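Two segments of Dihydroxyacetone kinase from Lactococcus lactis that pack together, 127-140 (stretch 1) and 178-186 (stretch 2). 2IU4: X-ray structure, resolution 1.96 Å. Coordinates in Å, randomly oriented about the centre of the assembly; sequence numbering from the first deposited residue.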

# COMPACT_ATOMS: atom_id res chain seq x y z
N TYR B 127 9.74 26.53 -7.33
CA TYR B 127 9.18 25.28 -7.83
C TYR B 127 10.27 24.47 -8.53
O TYR B 127 11.32 24.99 -8.90
N ILE B 128 10.00 23.18 -8.72
CA ILE B 128 10.83 22.37 -9.61
C ILE B 128 9.78 21.59 -10.40
O ILE B 128 8.70 21.27 -9.89
N VAL B 129 10.09 21.30 -11.66
CA VAL B 129 9.21 20.49 -12.47
C VAL B 129 9.85 19.12 -12.68
O VAL B 129 10.97 19.05 -13.17
N SER B 130 9.18 18.03 -12.29
CA SER B 130 9.79 16.73 -12.51
C SER B 130 9.58 16.31 -13.95
O SER B 130 8.56 16.62 -14.54
N HIS B 131 10.56 15.59 -14.50
CA HIS B 131 10.57 15.27 -15.92
C HIS B 131 11.36 14.00 -16.11
O HIS B 131 12.16 13.90 -17.05
N ASP B 132 11.13 13.04 -15.22
CA ASP B 132 11.98 11.86 -15.09
C ASP B 132 11.76 10.79 -16.15
O ASP B 132 12.63 9.96 -16.38
N ASP B 133 10.61 10.82 -16.80
CA ASP B 133 10.30 9.81 -17.81
C ASP B 133 11.30 9.84 -18.97
O ASP B 133 11.45 10.88 -19.63
N ILE B 134 11.99 8.73 -19.23
CA ILE B 134 12.90 8.68 -20.36
C ILE B 134 12.27 8.11 -21.65
O ILE B 134 12.97 7.89 -22.63
N SER B 135 10.95 7.88 -21.63
CA SER B 135 10.27 7.28 -22.79
C SER B 135 10.62 7.90 -24.12
O SER B 135 10.92 7.18 -25.08
N VAL B 136 10.57 9.23 -24.22
CA VAL B 136 10.86 9.81 -25.53
C VAL B 136 12.27 9.57 -26.05
O VAL B 136 12.47 9.46 -27.26
N ASN B 137 13.25 9.48 -25.16
CA ASN B 137 14.60 9.14 -25.61
C ASN B 137 14.78 7.65 -25.92
O ASN B 137 15.51 7.29 -26.83
N ALA B 138 14.10 6.81 -25.15
CA ALA B 138 14.21 5.36 -25.28
C ALA B 138 13.62 4.96 -26.63
O ALA B 138 14.18 4.12 -27.34
N TYR B 139 12.51 5.59 -27.00
CA TYR B 139 11.74 5.16 -28.18
C TYR B 139 11.76 6.15 -29.35
O TYR B 139 11.18 5.88 -30.40
N ASN B 140 12.45 7.28 -29.16
CA ASN B 140 12.79 8.20 -30.25
C ASN B 140 11.61 9.04 -30.74
O ASN B 140 11.27 9.04 -31.93
N LEU B 178 18.94 17.34 -7.44
CA LEU B 178 18.31 16.03 -7.40
C LEU B 178 17.49 15.71 -8.65
O LEU B 178 17.60 14.64 -9.24
N SER B 179 16.65 16.65 -9.07
CA SER B 179 15.75 16.38 -10.18
C SER B 179 16.39 15.71 -11.43
O SER B 179 15.88 14.70 -11.93
N PRO B 180 17.51 16.26 -11.95
CA PRO B 180 18.11 15.66 -13.14
C PRO B 180 18.80 14.31 -12.90
O PRO B 180 19.29 13.69 -13.84
N GLU B 181 18.85 13.84 -11.66
CA GLU B 181 19.47 12.54 -11.41
C GLU B 181 18.44 11.43 -11.54
O GLU B 181 18.78 10.26 -11.48
N ILE B 182 17.17 11.82 -11.70
CA ILE B 182 16.10 10.85 -11.58
C ILE B 182 15.62 10.35 -12.96
O ILE B 182 15.23 11.14 -13.81
N TYR B 183 15.66 9.03 -13.17
CA TYR B 183 15.36 8.46 -14.49
C TYR B 183 14.33 7.36 -14.32
O TYR B 183 14.54 6.44 -13.52
N THR B 184 13.24 7.44 -15.09
CA THR B 184 12.16 6.49 -14.93
C THR B 184 11.68 5.98 -16.29
O THR B 184 11.57 6.74 -17.26
N LEU B 185 11.40 4.68 -16.34
CA LEU B 185 10.71 4.13 -17.51
C LEU B 185 9.68 3.08 -17.09
O LEU B 185 9.95 2.26 -16.21
N GLY B 186 8.52 3.10 -17.74
CA GLY B 186 7.45 2.20 -17.33
C GLY B 186 6.86 1.43 -18.50
O GLY B 186 7.11 1.75 -19.67

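What holds the two backbones in register? A single beta bridge pairs Asp133 with Thr184: Thr184 N donates to Asp132 O at 2.9 Å, and Ile134 N donates to Thr184 O at 2.8 Å. Beside it, Asp132 meets Thr184 and Ile134 meets Leu185, and these four bury the most surface.

Where does Leu185 put its bulk? Its CA-to-CB bond points sideways, but with chi1 t and chi2 p the end of the side chain comes nearer to the helix of stretch 1. Leu185 CD1 lies 4.0 Å from Tyr139 CE2 and 3.6 Å from Ser135 OG, while Leu185 CB packs 3.8 Å from Ile134 CG1. Ile134, chi1 p and chi2 t, also brings CG2 to 3.9 Å from Tyr183 CD2, at the edge of that ring. The result is a small apolar patch beside the bridge.

How do Asp132 and Thr184 meet? Asp132 points toward stretch 2 with chi1 p, and Thr184 adopts chi1 m. Thr184 OG1 donates to Asp132 OD2 in a very short hydrogen bond of 2.4 Å, adding a side-chain link to the backbone one between the same residues. Asp132 CB also rests 3.7 Å from Ile182 CG2, so the acid has an apolar neighbour as well.

What do the waters add? Near Ser179, which points toward stretch 1 with chi1 t, water 1 accepts from His131 N at 3.0 Å and donates to Ser179 O at 3.1 Å; it also hydrogen-bonds Ser179 OG at 2.8 Å. Ser179 CB meanwhile packs 3.9 Å from Ile128 CG1. Beyond the bridge, water 2 donates to Asp133 OD1 at 2.7 Å and accepts from Gly186 N at 2.8 Å, linking the stretches where no direct hydrogen bond does.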

# COMPACT_ATOMS: atom_id res chain seq x y z
CB TYR B 127 8.03 25.59 -8.82
CG TYR B 127 8.54 26.27 -10.06
CD1 TYR B 127 8.99 25.52 -11.14
CD2 TYR B 127 8.64 27.65 -10.13
CE1 TYR B 127 9.49 26.14 -12.27
CE2 TYR B 127 9.14 28.27 -11.25
CZ TYR B 127 9.57 27.51 -12.32
OH TYR B 127 10.08 28.14 -13.44
CB ILE B 128 11.72 21.38 -8.82
CG1 ILE B 128 12.83 20.75 -9.69
CG2 ILE B 128 10.87 20.34 -8.08
CD1 ILE B 128 13.83 21.81 -10.19
CB VAL B 129 8.98 21.19 -13.82
CG1 VAL B 129 8.18 20.29 -14.77
CG2 VAL B 129 8.27 22.54 -13.61
CB SER B 130 9.27 15.65 -11.56
OG SER B 130 7.87 15.56 -11.72
CB HIS B 131 11.16 16.41 -16.76
CG HIS B 131 12.53 16.82 -16.34
ND1 HIS B 131 12.76 17.78 -15.37
CD2 HIS B 131 13.75 16.40 -16.74
CE1 HIS B 131 14.06 17.93 -15.20
NE2 HIS B 131 14.68 17.10 -16.02
CB ASP B 132 11.89 11.22 -13.70
CG ASP B 132 10.46 10.97 -13.24
OD1 ASP B 132 9.59 11.84 -13.43
OD2 ASP B 132 10.24 9.89 -12.65
CB ASP B 133 8.88 10.02 -18.35
CG ASP B 133 8.42 8.91 -19.28
OD1 ASP B 133 9.03 7.82 -19.27
OD2 ASP B 133 7.43 9.14 -20.00
CB ILE B 134 14.16 7.86 -20.04
CG1 ILE B 134 13.78 6.39 -19.83
CG2 ILE B 134 14.82 8.38 -18.78
CD1 ILE B 134 14.95 5.45 -20.02
CB SER B 135 8.74 7.38 -22.64
OG SER B 135 8.28 6.63 -21.54
CB VAL B 136 10.40 11.28 -25.67
CG1 VAL B 136 9.00 11.39 -25.12
CG2 VAL B 136 11.35 12.22 -24.95
CB ASN B 137 15.62 9.61 -24.58
CG ASN B 137 15.67 11.13 -24.46
OD1 ASN B 137 15.66 11.67 -23.36
ND2 ASN B 137 15.69 11.82 -25.59
CB ALA B 138 13.48 4.66 -24.12
CB TYR B 139 10.33 4.76 -27.73
CG TYR B 139 10.44 3.65 -26.71
CD1 TYR B 139 10.98 2.43 -27.09
CD2 TYR B 139 10.05 3.82 -25.39
CE1 TYR B 139 11.12 1.40 -26.18
CE2 TYR B 139 10.19 2.78 -24.46
CZ TYR B 139 10.73 1.58 -24.88
OH TYR B 139 10.91 0.50 -24.03
CB ASN B 140 13.48 7.48 -31.40
CG ASN B 140 14.85 6.94 -31.01
OD1 ASN B 140 15.53 7.51 -30.15
ND2 ASN B 140 15.26 5.83 -31.62
CB LEU B 178 17.46 15.90 -6.13
CG LEU B 178 16.45 14.74 -6.04
CD1 LEU B 178 17.13 13.36 -6.01
CD2 LEU B 178 15.55 14.95 -4.80
CB SER B 179 14.99 17.65 -10.54
OG SER B 179 14.16 17.45 -11.68
CB PRO B 180 19.11 16.72 -13.60
CG PRO B 180 19.48 17.46 -12.35
CD PRO B 180 18.25 17.44 -11.49
CB GLU B 181 20.08 12.46 -10.01
CG GLU B 181 21.31 13.32 -9.81
CD GLU B 181 22.46 13.01 -10.78
OE1 GLU B 181 22.65 11.83 -11.15
OE2 GLU B 181 23.17 13.95 -11.16
CB ILE B 182 14.87 11.42 -10.82
CG1 ILE B 182 15.24 11.96 -9.42
CG2 ILE B 182 13.81 10.34 -10.67
CD1 ILE B 182 14.12 12.89 -8.84
CB TYR B 183 16.60 7.78 -15.08
CG TYR B 183 17.76 8.68 -15.43
CD1 TYR B 183 18.59 9.22 -14.44
CD2 TYR B 183 18.06 8.94 -16.76
CE1 TYR B 183 19.67 10.03 -14.77
CE2 TYR B 183 19.14 9.75 -17.10
CZ TYR B 183 19.93 10.28 -16.11
OH TYR B 183 20.99 11.08 -16.48
CB THR B 184 10.91 7.14 -14.25
OG1 THR B 184 11.29 7.71 -12.99
CG2 THR B 184 9.82 6.10 -14.00
CB LEU B 185 11.72 3.48 -18.45
CG LEU B 185 11.16 2.92 -19.77
CD1 LEU B 185 10.49 4.00 -20.61
CD2 LEU B 185 12.27 2.27 -20.59
O HOH W 1 12.86 15.17 -12.65
O HOH W 2 7.67 5.59 -18.79